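Local coordinates for SusD family protein (Bacteroides uniformis, PDB 7KV1) that probably binds beta-glucans at the cell surface as a SusD-type glycan-binding protein of a human gut bacterium, at residues H59-G64 and G110-V115; L71-E76 and P313-P318; N106-S111 and H161-V166; K329-W334 and P383-F388; I510-G515 and P521-N526. All blocks are in the same frame, centred on the assembly; numbering follows the deposited sequence.

Contact 1 of 5, residues H59-G64 and G110-V115; sequences HWPDWG and GSLWTV
Leu112 opens the contact from the first turn of helix 110-129, sending its branch end to the ring of Pro61. CD1 stands 4.4 Å from Pro61 CG, a loose touch, and it gets there through an uncommon first torsion (chi1 -140°), which swings the isobutyl group across toward the short helix about residues 60-63. The same side chain also packs on Leu71 and Asp74 of helix 71-76, so it fills a junction of three helical elements. The setting is the helical N-terminal region of a SusD-type protein, a region assigned to the TPR clan; here a single short helical turn, rather than a full helix, lies against the start of a long one. Val115 then makes the larger part of the joint with both of its methyls. CG1, anti to the backbone N (chi1 169°), meets Pro61 CD at 4.3 Å, while CG2, beside that N, meets Trp60 CB at 4.0 Å. Backbones are nearest here too, with Trp60 CA and Val115 CA 6.7 Å apart. The indole of Trp60 passes Val115 CA at a slant and continues along the helix onto Ser118 and Arg122, while its NE1 is hydrogen-bonded to Asp56 OD2. The Trp60 carbonyl oxygen is gripped by two backbone donors, Trp63 N at 3.2 Å and Gly64 N at 3.1 Å, where the turn closes.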
# COMPACT_ATOMS: atom_id res chain seq x y z
N HIS A 59 7.41 6.20 8.05
CA HIS A 59 8.75 6.09 7.40
C HIS A 59 9.56 4.94 8.00
O HIS A 59 10.61 4.61 7.39
CB HIS A 59 9.54 7.41 7.53
CG HIS A 59 8.74 8.60 7.13
ND1 HIS A 59 7.85 9.20 8.00
CD2 HIS A 59 8.64 9.26 5.96
CE1 HIS A 59 7.24 10.21 7.38
NE2 HIS A 59 7.69 10.26 6.13
N TRP A 60 9.13 4.38 9.14
CA TRP A 60 9.98 3.48 9.96
C TRP A 60 10.28 2.18 9.21
O TRP A 60 11.43 1.76 9.23
CB TRP A 60 9.36 3.23 11.33
CG TRP A 60 9.48 4.40 12.25
CD1 TRP A 60 9.87 5.68 11.95
CD2 TRP A 60 9.14 4.39 13.64
NE1 TRP A 60 9.82 6.46 13.08
CE2 TRP A 60 9.38 5.70 14.13
CE3 TRP A 60 8.71 3.40 14.53
CZ2 TRP A 60 9.16 6.03 15.46
CZ3 TRP A 60 8.48 3.75 15.84
CH2 TRP A 60 8.70 5.05 16.30
N PRO A 61 9.36 1.56 8.43
CA PRO A 61 9.70 0.33 7.71
C PRO A 61 10.94 0.48 6.81
O PRO A 61 11.80 -0.38 6.85
CB PRO A 61 8.44 0.02 6.88
CG PRO A 61 7.33 0.72 7.63
CD PRO A 61 7.97 1.98 8.16
N ASP A 62 11.01 1.60 6.07
CA ASP A 62 12.06 1.89 5.05
C ASP A 62 13.33 2.46 5.68
O ASP A 62 14.33 2.55 4.95
CB ASP A 62 11.57 2.89 4.00
CG ASP A 62 10.42 2.38 3.14
OD1 ASP A 62 9.49 1.78 3.72
OD2 ASP A 62 10.47 2.57 1.90
N TRP A 63 13.29 2.89 6.95
CA TRP A 63 14.47 3.43 7.68
C TRP A 63 15.17 2.29 8.46
O TRP A 63 16.36 2.47 8.83
CB TRP A 63 14.07 4.58 8.61
CG TRP A 63 13.73 5.87 7.93
CD1 TRP A 63 14.00 6.23 6.64
CD2 TRP A 63 13.06 6.99 8.54
NE1 TRP A 63 13.53 7.50 6.39
CE2 TRP A 63 12.95 7.99 7.54
CE3 TRP A 63 12.55 7.24 9.82
CZ2 TRP A 63 12.35 9.23 7.81
CZ3 TRP A 63 11.95 8.46 10.07
CH2 TRP A 63 11.85 9.44 9.08
N GLY A 64 14.46 1.18 8.72
CA GLY A 64 15.01 -0.04 9.34
C GLY A 64 14.74 -0.10 10.83
O GLY A 64 15.68 0.13 11.61
N GLY A 110 6.16 -8.79 12.56
CA GLY A 110 6.09 -8.20 13.91
C GLY A 110 6.43 -6.72 13.93
O GLY A 110 5.81 -5.97 14.70
N SER A 111 7.39 -6.29 13.11
CA SER A 111 7.85 -4.88 13.09
C SER A 111 6.71 -3.96 12.64
O SER A 111 6.60 -2.84 13.18
CB SER A 111 9.09 -4.72 12.22
OG SER A 111 8.75 -5.01 10.89
N LEU A 112 5.84 -4.42 11.74
CA LEU A 112 4.71 -3.63 11.22
C LEU A 112 3.73 -3.37 12.36
O LEU A 112 3.23 -2.24 12.47
CB LEU A 112 4.05 -4.40 10.06
CG LEU A 112 3.62 -3.59 8.87
CD1 LEU A 112 4.80 -2.80 8.31
CD2 LEU A 112 2.99 -4.49 7.80
N TRP A 113 3.51 -4.36 13.22
CA TRP A 113 2.70 -4.23 14.46
C TRP A 113 3.29 -3.13 15.36
O TRP A 113 2.57 -2.20 15.73
CB TRP A 113 2.61 -5.59 15.14
CG TRP A 113 1.87 -5.64 16.46
CD1 TRP A 113 2.28 -5.12 17.65
CD2 TRP A 113 0.71 -6.43 16.74
NE1 TRP A 113 1.42 -5.51 18.66
CE2 TRP A 113 0.44 -6.29 18.12
CE3 TRP A 113 -0.14 -7.22 15.95
CZ2 TRP A 113 -0.65 -6.91 18.72
CZ3 TRP A 113 -1.22 -7.83 16.55
CH2 TRP A 113 -1.46 -7.67 17.92
N THR A 114 4.59 -3.17 15.63
CA THR A 114 5.28 -2.16 16.47
C THR A 114 5.16 -0.78 15.80
O THR A 114 4.76 0.17 16.50
CB THR A 114 6.73 -2.56 16.74
OG1 THR A 114 6.64 -3.87 17.28
CG2 THR A 114 7.40 -1.61 17.70
N VAL A 115 5.46 -0.66 14.51
CA VAL A 115 5.31 0.62 13.76
C VAL A 115 3.89 1.16 13.95
O VAL A 115 3.72 2.33 14.35
CB VAL A 115 5.60 0.41 12.27
CG1 VAL A 115 5.19 1.62 11.46
CG2 VAL A 115 7.06 0.06 12.02

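Contact 2 of 5, residues L71-E76 and P313-P318; sequences LNIDGE and PTLISP
Ile73 pushes its terminal methyl against two side chains of the 313-318 segment, and that methyl makes the closest contacts. Ile73 CD1 lies 3.7 Å from Leu315 CD1 and 4.2 Å from Leu315 CB, so it rests against the flank of the leucine as well as one branch. The two side chains cross at about a right angle. On its other contact, Ile73 CD1 meets Ile316 CG2 at 4.0 Å. The reach comes from an extended chain: with CD1 stretched away from CA (chi2 171°), the methyl spans much of the gap, which is 8.9 Å between Ile73 CA and Ile316 CA. Leu315 still belongs to the short helix 312-315, whereas Ile316 has already left helical geometry. Just beyond, Ser317 OG donates to Pro313 O at 2.7 Å, in the carbonyl plane, tying the departing chain back to the helix. Ile316 is further packed by Leu378 of strand 376-378, and Asn72, next to Ile73, gives its ND2 to Gly464 O. With only 115 Å² buried and no hydrogen bond across, this is a small apolar joint. It links a helix of the N-terminal starch-binding-associated region with a short helix of the SusD-family region, both assigned to the TPR clan, consistent with a SusD-like fold in which the two sequence regions pack into one body.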
# COMPACT_ATOMS: atom_id res chain seq x y z
N LEU A 71 6.56 -1.25 2.67
CA LEU A 71 5.10 -1.52 2.65
C LEU A 71 4.74 -2.23 1.34
O LEU A 71 3.79 -3.04 1.36
CB LEU A 71 4.34 -0.20 2.80
CG LEU A 71 4.49 0.47 4.18
CD1 LEU A 71 3.77 1.80 4.23
CD2 LEU A 71 3.98 -0.45 5.27
N ASN A 72 5.39 -1.90 0.21
CA ASN A 72 5.03 -2.54 -1.08
C ASN A 72 5.54 -3.98 -1.06
O ASN A 72 4.81 -4.85 -1.59
CB ASN A 72 5.44 -1.74 -2.33
CG ASN A 72 6.94 -1.52 -2.47
OD1 ASN A 72 7.66 -1.41 -1.46
ND2 ASN A 72 7.42 -1.43 -3.71
N ILE A 73 6.71 -4.26 -0.47
CA ILE A 73 7.21 -5.66 -0.32
C ILE A 73 6.15 -6.42 0.49
O ILE A 73 5.73 -7.50 0.05
CB ILE A 73 8.62 -5.74 0.30
CG1 ILE A 73 9.67 -5.12 -0.62
CG2 ILE A 73 8.94 -7.17 0.66
CD1 ILE A 73 11.03 -4.98 0.01
N ASP A 74 5.72 -5.88 1.62
CA ASP A 74 4.77 -6.56 2.54
C ASP A 74 3.46 -6.83 1.78
O ASP A 74 2.89 -7.94 1.94
CB ASP A 74 4.56 -5.75 3.82
CG ASP A 74 5.79 -5.59 4.71
OD1 ASP A 74 6.83 -6.27 4.45
OD2 ASP A 74 5.71 -4.81 5.67
N GLY A 75 3.03 -5.88 0.94
CA GLY A 75 1.79 -6.01 0.16
C GLY A 75 1.94 -6.89 -1.07
O GLY A 75 0.90 -7.24 -1.69
N GLU A 76 3.15 -7.29 -1.46
CA GLU A 76 3.36 -8.02 -2.73
C GLU A 76 3.70 -9.48 -2.44
O GLU A 76 3.27 -10.36 -3.21
CB GLU A 76 4.43 -7.33 -3.59
CG GLU A 76 4.03 -5.99 -4.17
CD GLU A 76 3.22 -6.05 -5.45
OE1 GLU A 76 2.97 -7.17 -5.94
OE2 GLU A 76 2.79 -4.99 -5.90
N PRO A 313 15.09 0.85 -2.92
CA PRO A 313 15.84 0.55 -4.15
C PRO A 313 17.05 -0.36 -3.92
O PRO A 313 17.38 -1.18 -4.78
CB PRO A 313 16.20 1.95 -4.69
CG PRO A 313 15.18 2.86 -4.08
CD PRO A 313 14.93 2.29 -2.70
N THR A 314 17.62 -0.34 -2.71
CA THR A 314 18.71 -1.28 -2.35
C THR A 314 18.12 -2.69 -2.25
O THR A 314 18.75 -3.61 -2.76
CB THR A 314 19.41 -0.90 -1.05
OG1 THR A 314 20.07 0.35 -1.30
CG2 THR A 314 20.38 -1.98 -0.60
N LEU A 315 16.96 -2.83 -1.62
CA LEU A 315 16.36 -4.16 -1.35
C LEU A 315 16.10 -4.90 -2.67
O LEU A 315 16.38 -6.14 -2.72
CB LEU A 315 15.06 -3.99 -0.53
CG LEU A 315 15.24 -3.37 0.85
CD1 LEU A 315 13.91 -3.20 1.57
CD2 LEU A 315 16.21 -4.15 1.71
N ILE A 316 15.57 -4.20 -3.68
CA ILE A 316 14.86 -4.84 -4.85
C ILE A 316 15.64 -4.67 -6.16
O ILE A 316 15.03 -4.73 -7.27
CB ILE A 316 13.43 -4.30 -4.95
CG1 ILE A 316 13.42 -2.83 -5.36
CG2 ILE A 316 12.71 -4.54 -3.64
CD1 ILE A 316 12.03 -2.29 -5.63
N SER A 317 16.97 -4.54 -6.05
CA SER A 317 17.91 -4.41 -7.18
C SER A 317 18.88 -5.60 -7.20
O SER A 317 19.12 -6.27 -6.20
CB SER A 317 18.62 -3.07 -7.12
OG SER A 317 19.21 -2.85 -5.84
N PRO A 318 19.47 -5.89 -8.37
CA PRO A 318 20.44 -6.98 -8.46
C PRO A 318 21.74 -6.70 -7.69
O PRO A 318 22.15 -5.57 -7.57
CB PRO A 318 20.67 -7.10 -9.98
CG PRO A 318 20.33 -5.72 -10.51
CD PRO A 318 19.22 -5.20 -9.64

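Contact 3 of 5, residues N106-S111 and H161-V166; sequences NNTLGS and HYFGNV
Leu109 and Phe163 carry the largest buried areas of this contact, and they meet through a backbone oxygen more than through their apolar carbons. Leu109 O faces the edge of the Phe163 ring, near its plane, 3.4 Å from CZ. The oxygen thus looks at the rim of ring hydrogens, an approach that should be mildly favourable electrostatically. The leucine side chain adds a looser touch, with Leu109 CB 4.5 Å from Phe163 CZ. Its far end turns to the third residue, Tyr162: Leu109 CD1 is 4.1 Å from Tyr162 CE1 and equally far from CD1 of the same ring, which it approaches on a slant. An extended second torsion (chi2 -179°) carries that methyl outward, while its neighbours on helix 93-99, Trp95 and Leu98 among them, pack on the same leucine. The arrangement closes an antiparallel helical hairpin of the TPR-clan region: Leu109 is the N-cap residue of helix 110-129, and Tyr162 ends helix 138-162, so the start of one helix is matched to the finish of the next. Beyond Phe163 the chain reverses in a classic gamma turn centred on Gly164, with phi/psi 74/-73° and a bond from Asn165 N to Phe163 O of 2.8 Å. Phe163 O also receives Asn526 ND2 from the C-terminal tail. Thr108 OG1 sits 4.2 Å from Phe163 CE1, oblique to the ring, and its firm polar partner is Pro511 O.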
# COMPACT_ATOMS: atom_id res chain seq x y z
N ASN A 106 7.07 -17.03 15.06
CA ASN A 106 8.49 -16.57 15.05
C ASN A 106 8.86 -16.00 13.67
O ASN A 106 10.04 -15.60 13.48
CB ASN A 106 9.45 -17.69 15.51
CG ASN A 106 9.11 -18.25 16.88
OD1 ASN A 106 8.88 -19.45 17.03
ND2 ASN A 106 8.90 -17.40 17.85
N ASN A 107 7.95 -16.01 12.69
CA ASN A 107 8.27 -15.72 11.26
C ASN A 107 7.06 -15.01 10.64
O ASN A 107 6.26 -15.66 9.93
CB ASN A 107 8.64 -16.99 10.49
CG ASN A 107 9.97 -17.56 10.91
OD1 ASN A 107 11.01 -17.05 10.51
ND2 ASN A 107 9.95 -18.58 11.74
N THR A 108 6.93 -13.73 10.94
CA THR A 108 5.77 -12.89 10.55
C THR A 108 6.24 -11.44 10.40
O THR A 108 7.47 -11.21 10.31
CB THR A 108 4.65 -13.13 11.57
OG1 THR A 108 3.44 -12.59 11.02
CG2 THR A 108 4.99 -12.53 12.91
N LEU A 109 5.33 -10.49 10.31
CA LEU A 109 5.66 -9.04 10.17
C LEU A 109 5.49 -8.32 11.52
O LEU A 109 4.78 -7.32 11.59
CB LEU A 109 4.78 -8.49 9.06
CG LEU A 109 5.07 -9.05 7.67
CD1 LEU A 109 4.16 -8.42 6.65
CD2 LEU A 109 6.52 -8.81 7.26
N GLY A 110 6.16 -8.79 12.56
CA GLY A 110 6.09 -8.20 13.91
C GLY A 110 6.43 -6.72 13.93
O GLY A 110 5.81 -5.97 14.70
N SER A 111 7.39 -6.29 13.11
CA SER A 111 7.85 -4.88 13.09
C SER A 111 6.71 -3.96 12.64
O SER A 111 6.60 -2.84 13.18
CB SER A 111 9.09 -4.72 12.22
OG SER A 111 8.75 -5.01 10.89
N HIS A 161 -5.52 -5.04 8.03
CA HIS A 161 -5.26 -5.76 6.75
C HIS A 161 -4.39 -7.00 7.00
O HIS A 161 -4.66 -8.05 6.37
CB HIS A 161 -4.59 -4.84 5.71
CG HIS A 161 -5.51 -4.14 4.77
ND1 HIS A 161 -6.26 -3.04 5.13
CD2 HIS A 161 -5.81 -4.37 3.46
CE1 HIS A 161 -6.92 -2.60 4.08
NE2 HIS A 161 -6.70 -3.43 3.06
N TYR A 162 -3.35 -6.87 7.83
CA TYR A 162 -2.31 -7.92 8.02
C TYR A 162 -2.75 -8.90 9.11
O TYR A 162 -2.77 -10.12 8.81
CB TYR A 162 -0.92 -7.31 8.28
CG TYR A 162 -0.29 -6.82 7.01
CD1 TYR A 162 0.21 -7.69 6.07
CD2 TYR A 162 -0.31 -5.47 6.70
CE1 TYR A 162 0.72 -7.23 4.86
CE2 TYR A 162 0.20 -5.00 5.51
CZ TYR A 162 0.71 -5.89 4.58
OH TYR A 162 1.17 -5.42 3.39
N PHE A 163 -3.09 -8.40 10.30
CA PHE A 163 -3.37 -9.25 11.50
C PHE A 163 -4.87 -9.42 11.77
O PHE A 163 -5.25 -10.44 12.40
CB PHE A 163 -2.67 -8.67 12.73
CG PHE A 163 -1.19 -8.50 12.56
CD1 PHE A 163 -0.34 -9.58 12.72
CD2 PHE A 163 -0.66 -7.27 12.19
CE1 PHE A 163 1.04 -9.43 12.53
CE2 PHE A 163 0.71 -7.12 12.04
CZ PHE A 163 1.55 -8.21 12.16
N GLY A 164 -5.72 -8.47 11.36
CA GLY A 164 -7.18 -8.60 11.54
C GLY A 164 -7.65 -8.40 12.98
O GLY A 164 -8.20 -7.33 13.29
N ASN A 165 -7.38 -9.37 13.85
CA ASN A 165 -7.90 -9.51 15.23
C ASN A 165 -6.90 -8.83 16.17
O ASN A 165 -5.94 -9.49 16.60
CB ASN A 165 -8.16 -10.99 15.56
CG ASN A 165 -9.03 -11.68 14.53
OD1 ASN A 165 -10.21 -11.36 14.39
ND2 ASN A 165 -8.48 -12.66 13.83
N VAL A 166 -7.06 -7.54 16.43
CA VAL A 166 -5.99 -6.76 17.08
C VAL A 166 -6.54 -5.98 18.27
O VAL A 166 -7.71 -5.63 18.29
CB VAL A 166 -5.31 -5.82 16.07
CG1 VAL A 166 -4.65 -6.62 14.95
CG2 VAL A 166 -6.30 -4.78 15.53

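Contact 4 of 5, residues K329-W334 and P383-F388; sequences KGNDGW and PYDKNF
Asn331 ND2 is hydrogen-bonded to Ser328 O, just ahead of its own segment, and stands 3.4 Å from Asp385 OD1. On the carboxylate side, Asp385 OD2 is hydrogen-bonded to Ser328 OG. Ser328 therefore braces both partners from one place. The amide and carboxylate planes stand 47° apart, so the two groups are twisted against each other and not laid flat. Phe388 points at the amide from the opposite direction, but the detail of their approach is doubtful, because the modelled amide oxygen of Asn331 comes too close to the ring. Support for the ring comes from Tyr399, on which it stacks. Within the first segment Trp334 NE1 donates to the anti lone pair of Asp332 OD2 at 3.0 Å, almost straight at 176°, and this holds the indole and the carboxylate together. Within the second, the 3-10 turn 385-387 is closed by Asn387 N to Tyr384 O at 2.9 Å and followed by Phe388 N to Asp385 O at 3.1 Å. The contact joins two surface loops of the SusD-family region, one between helix 312-315 and helix 341-345, the other between strand 376-378 and strand 403-407.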
# COMPACT_ATOMS: atom_id res chain seq x y z
N LYS A 329 28.63 0.74 -10.88
CA LYS A 329 29.26 -0.44 -10.25
C LYS A 329 29.59 -0.07 -8.79
O LYS A 329 29.82 1.12 -8.54
CB LYS A 329 30.50 -0.85 -11.06
CG LYS A 329 30.97 -2.27 -10.81
CD LYS A 329 32.19 -2.70 -11.59
CE LYS A 329 32.33 -4.21 -11.59
NZ LYS A 329 33.75 -4.62 -11.60
N GLY A 330 29.58 -1.06 -7.87
CA GLY A 330 29.99 -0.93 -6.46
C GLY A 330 28.89 -0.43 -5.55
O GLY A 330 29.20 -0.05 -4.38
N ASN A 331 27.65 -0.38 -6.04
CA ASN A 331 26.46 -0.02 -5.22
C ASN A 331 25.75 -1.31 -4.77
O ASN A 331 25.84 -2.32 -5.47
CB ASN A 331 25.56 0.96 -5.99
CG ASN A 331 26.10 2.38 -5.97
OD1 ASN A 331 26.21 2.98 -4.90
ND2 ASN A 331 26.45 2.90 -7.13
N ASP A 332 25.14 -1.29 -3.59
CA ASP A 332 24.53 -2.49 -2.98
C ASP A 332 23.18 -2.78 -3.66
O ASP A 332 22.37 -1.83 -3.83
CB ASP A 332 24.31 -2.32 -1.48
CG ASP A 332 25.44 -2.89 -0.64
OD1 ASP A 332 26.60 -2.53 -0.91
OD2 ASP A 332 25.14 -3.69 0.27
N GLY A 333 22.96 -4.03 -3.98
CA GLY A 333 21.65 -4.55 -4.40
C GLY A 333 21.44 -5.89 -3.76
O GLY A 333 22.31 -6.76 -3.90
N TRP A 334 20.34 -6.08 -3.04
CA TRP A 334 20.15 -7.29 -2.21
C TRP A 334 19.30 -8.35 -2.91
O TRP A 334 19.20 -9.45 -2.38
CB TRP A 334 19.60 -6.90 -0.85
CG TRP A 334 20.57 -6.07 -0.09
CD1 TRP A 334 21.86 -5.74 -0.43
CD2 TRP A 334 20.34 -5.46 1.20
NE1 TRP A 334 22.40 -4.92 0.53
CE2 TRP A 334 21.51 -4.76 1.54
CE3 TRP A 334 19.25 -5.43 2.06
CZ2 TRP A 334 21.62 -4.05 2.73
CZ3 TRP A 334 19.35 -4.71 3.23
CH2 TRP A 334 20.53 -4.05 3.57
N PRO A 383 17.05 1.61 -8.33
CA PRO A 383 18.07 2.55 -7.89
C PRO A 383 18.68 3.27 -9.10
O PRO A 383 18.88 2.62 -10.14
CB PRO A 383 19.12 1.67 -7.19
CG PRO A 383 18.97 0.33 -7.89
CD PRO A 383 17.49 0.21 -8.22
N TYR A 384 18.94 4.56 -8.90
CA TYR A 384 19.72 5.47 -9.78
C TYR A 384 20.70 6.29 -8.95
O TYR A 384 20.27 6.81 -7.91
CB TYR A 384 18.78 6.46 -10.49
CG TYR A 384 18.01 5.84 -11.62
CD1 TYR A 384 18.67 5.37 -12.74
CD2 TYR A 384 16.64 5.68 -11.55
CE1 TYR A 384 17.99 4.79 -13.79
CE2 TYR A 384 15.94 5.10 -12.60
CZ TYR A 384 16.61 4.66 -13.71
OH TYR A 384 15.96 4.07 -14.73
N ASP A 385 21.93 6.52 -9.43
CA ASP A 385 22.94 7.37 -8.71
C ASP A 385 22.32 8.75 -8.40
O ASP A 385 22.41 9.20 -7.26
CB ASP A 385 24.24 7.57 -9.50
CG ASP A 385 24.98 6.27 -9.76
OD1 ASP A 385 24.92 5.37 -8.91
OD2 ASP A 385 25.57 6.16 -10.83
N LYS A 386 21.67 9.37 -9.37
CA LYS A 386 21.08 10.72 -9.19
C LYS A 386 20.10 10.76 -8.00
O LYS A 386 19.81 11.87 -7.58
CB LYS A 386 20.40 11.17 -10.48
CG LYS A 386 19.21 10.32 -10.90
CD LYS A 386 18.43 10.89 -12.05
CE LYS A 386 16.98 10.46 -12.06
NZ LYS A 386 16.25 11.13 -10.96
N ASN A 387 19.61 9.62 -7.49
CA ASN A 387 18.56 9.55 -6.43
C ASN A 387 19.16 9.24 -5.04
O ASN A 387 18.37 9.15 -4.09
CB ASN A 387 17.48 8.52 -6.80
CG ASN A 387 16.61 8.90 -7.98
OD1 ASN A 387 16.39 10.07 -8.26
ND2 ASN A 387 16.11 7.90 -8.69
N PHE A 388 20.48 9.11 -4.89
CA PHE A 388 21.14 8.82 -3.58
C PHE A 388 20.96 9.95 -2.56
O PHE A 388 21.28 11.08 -2.93
CB PHE A 388 22.66 8.73 -3.73
CG PHE A 388 23.18 7.41 -4.22
CD1 PHE A 388 22.80 6.23 -3.62
CD2 PHE A 388 24.16 7.38 -5.21
CE1 PHE A 388 23.33 5.02 -4.04
CE2 PHE A 388 24.68 6.17 -5.64
CZ PHE A 388 24.27 5.00 -5.05

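Contact 5 of 5, residues I510-G515 and P521-N526; sequences IPIAQG and PALVQN
Gln525 and Ile512 slide past each other in opposite directions, so that the glutamine amide lies alongside the isoleucine backbone and pairs with both of its polar groups. Two extended pieces run antiparallel here at the C-terminal end of a SusD-type fold: one leads into helix 514-519, and the other is the tail that returns after it. Ile512 N donates to Gln525 OE1 at 2.9 Å, and Gln525 NE2 donates to Ile512 O at 2.9 Å, each bond falling in the acceptor's carbonyl plane on a lone pair. A side-chain amide thus takes the place that a neighbouring strand's peptide would hold. The bend that brings it there is at chi2 (58°), after a first torsion with CG anti to the backbone N. Gln525 OE1 accepts a second hydrogen, from Asn526 N at 2.8 Å, so this oxygen is gripped from both segments and the amide's rotation is fixed. The side chain of Ile512 fits between tail residues: it crosses that of Leu523 at a slant, Ile512 CG2 lying 4.2 Å from Leu523 CD1, and its CD1 comes to 3.8 Å from Val524 O. Trp113 of helix 110-129 packs against both Ile512 and Leu523. Asn526 crosses Ile512 at about a right angle and reaches past it, its OD1 hydrogen-bonded to Asn165 ND2. Its ND2 donates to Ile510 O at 2.9 Å, with that oxygen only 4° out of the asparagine's amide plane.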
# COMPACT_ATOMS: atom_id res chain seq x y z
N ILE A 510 -2.34 -12.98 9.20
CA ILE A 510 -1.01 -13.60 9.45
C ILE A 510 -0.81 -13.77 10.96
O ILE A 510 -1.47 -13.13 11.77
CB ILE A 510 0.11 -12.78 8.76
CG1 ILE A 510 0.30 -11.44 9.46
CG2 ILE A 510 -0.21 -12.64 7.28
CD1 ILE A 510 1.43 -10.62 8.93
N PRO A 511 0.13 -14.63 11.38
CA PRO A 511 0.43 -14.80 12.81
C PRO A 511 0.83 -13.49 13.52
O PRO A 511 1.58 -12.68 12.99
CB PRO A 511 1.60 -15.80 12.79
CG PRO A 511 1.41 -16.55 11.49
CD PRO A 511 0.95 -15.48 10.52
N ILE A 512 0.37 -13.34 14.76
CA ILE A 512 0.86 -12.33 15.73
C ILE A 512 2.22 -12.84 16.24
O ILE A 512 2.34 -14.08 16.47
CB ILE A 512 -0.18 -12.12 16.83
CG1 ILE A 512 -1.52 -11.62 16.24
CG2 ILE A 512 0.32 -11.18 17.89
CD1 ILE A 512 -2.67 -11.64 17.23
N ALA A 513 3.19 -11.95 16.42
CA ALA A 513 4.56 -12.29 16.84
C ALA A 513 4.54 -12.83 18.28
O ALA A 513 3.80 -12.29 19.12
CB ALA A 513 5.49 -11.13 16.68
N GLN A 514 5.32 -13.87 18.54
CA GLN A 514 5.33 -14.56 19.86
C GLN A 514 5.57 -13.53 20.98
O GLN A 514 4.93 -13.65 22.02
CB GLN A 514 6.36 -15.68 19.87
CG GLN A 514 6.16 -16.64 21.03
CD GLN A 514 7.36 -17.55 21.22
OE1 GLN A 514 8.28 -17.23 21.97
NE2 GLN A 514 7.37 -18.66 20.50
N GLY A 515 6.43 -12.54 20.75
CA GLY A 515 6.73 -11.44 21.70
C GLY A 515 5.48 -10.72 22.19
O GLY A 515 5.41 -10.39 23.40
N PRO A 521 -1.02 -11.76 27.91
CA PRO A 521 -1.58 -13.11 27.95
C PRO A 521 -3.05 -13.16 27.51
O PRO A 521 -3.59 -14.25 27.32
CB PRO A 521 -1.39 -13.49 29.44
CG PRO A 521 -1.43 -12.16 30.17
CD PRO A 521 -0.74 -11.19 29.25
N ALA A 522 -3.69 -12.00 27.34
CA ALA A 522 -5.10 -11.93 26.89
C ALA A 522 -5.20 -12.13 25.37
O ALA A 522 -6.29 -12.50 24.89
CB ALA A 522 -5.74 -10.61 27.34
N LEU A 523 -4.12 -11.87 24.61
CA LEU A 523 -4.15 -11.97 23.12
C LEU A 523 -4.35 -13.41 22.70
O LEU A 523 -3.63 -14.29 23.23
CB LEU A 523 -2.82 -11.53 22.51
CG LEU A 523 -2.65 -10.06 22.17
CD1 LEU A 523 -1.33 -9.88 21.47
CD2 LEU A 523 -3.79 -9.52 21.31
N VAL A 524 -5.23 -13.63 21.73
CA VAL A 524 -5.42 -14.97 21.13
C VAL A 524 -4.75 -14.99 19.74
O VAL A 524 -5.01 -14.08 18.94
CB VAL A 524 -6.90 -15.35 21.07
CG1 VAL A 524 -7.10 -16.71 20.42
CG2 VAL A 524 -7.52 -15.32 22.46
N GLN A 525 -3.96 -16.03 19.47
CA GLN A 525 -3.24 -16.19 18.18
C GLN A 525 -4.29 -16.40 17.08
O GLN A 525 -5.32 -17.06 17.33
CB GLN A 525 -2.27 -17.37 18.22
CG GLN A 525 -1.50 -17.59 16.92
CD GLN A 525 -0.70 -16.38 16.50
OE1 GLN A 525 -1.26 -15.40 15.98
NE2 GLN A 525 0.60 -16.42 16.75
N ASN A 526 -4.04 -15.87 15.89
CA ASN A 526 -4.88 -16.15 14.70
C ASN A 526 -4.77 -17.64 14.39
O ASN A 526 -3.67 -18.18 14.57
CB ASN A 526 -4.40 -15.32 13.51
CG ASN A 526 -4.76 -13.86 13.68
OD1 ASN A 526 -5.75 -13.59 14.33
ND2 ASN A 526 -3.96 -12.94 13.15

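Contacts 1, 2 and 3 are buried and largely apolar, without a hydrogen bond across any of them, whereas contact 4 lies between surface loops and brings an amide near a carboxylate and an aromatic ring, with no clear hydrogen bond across. Contact 5 is also mostly buried, yet polar in character, because extended backbone is met by side-chain amides. Contacts 1 and 3 share Gly110 and Ser111 of helix 110-129, and Leu112 packs on Tyr162. Contacts 1 and 2 are joined by helices 60-63 and 71-76, which follow each other in the chain. Contact 5 adjoins contact 3, their centres about 8 Å apart. Contact 4 adjoins contact 2, where Thr314 O and Trp334 N probably bond, but is remote from contact 5, centres about 38 Å apart.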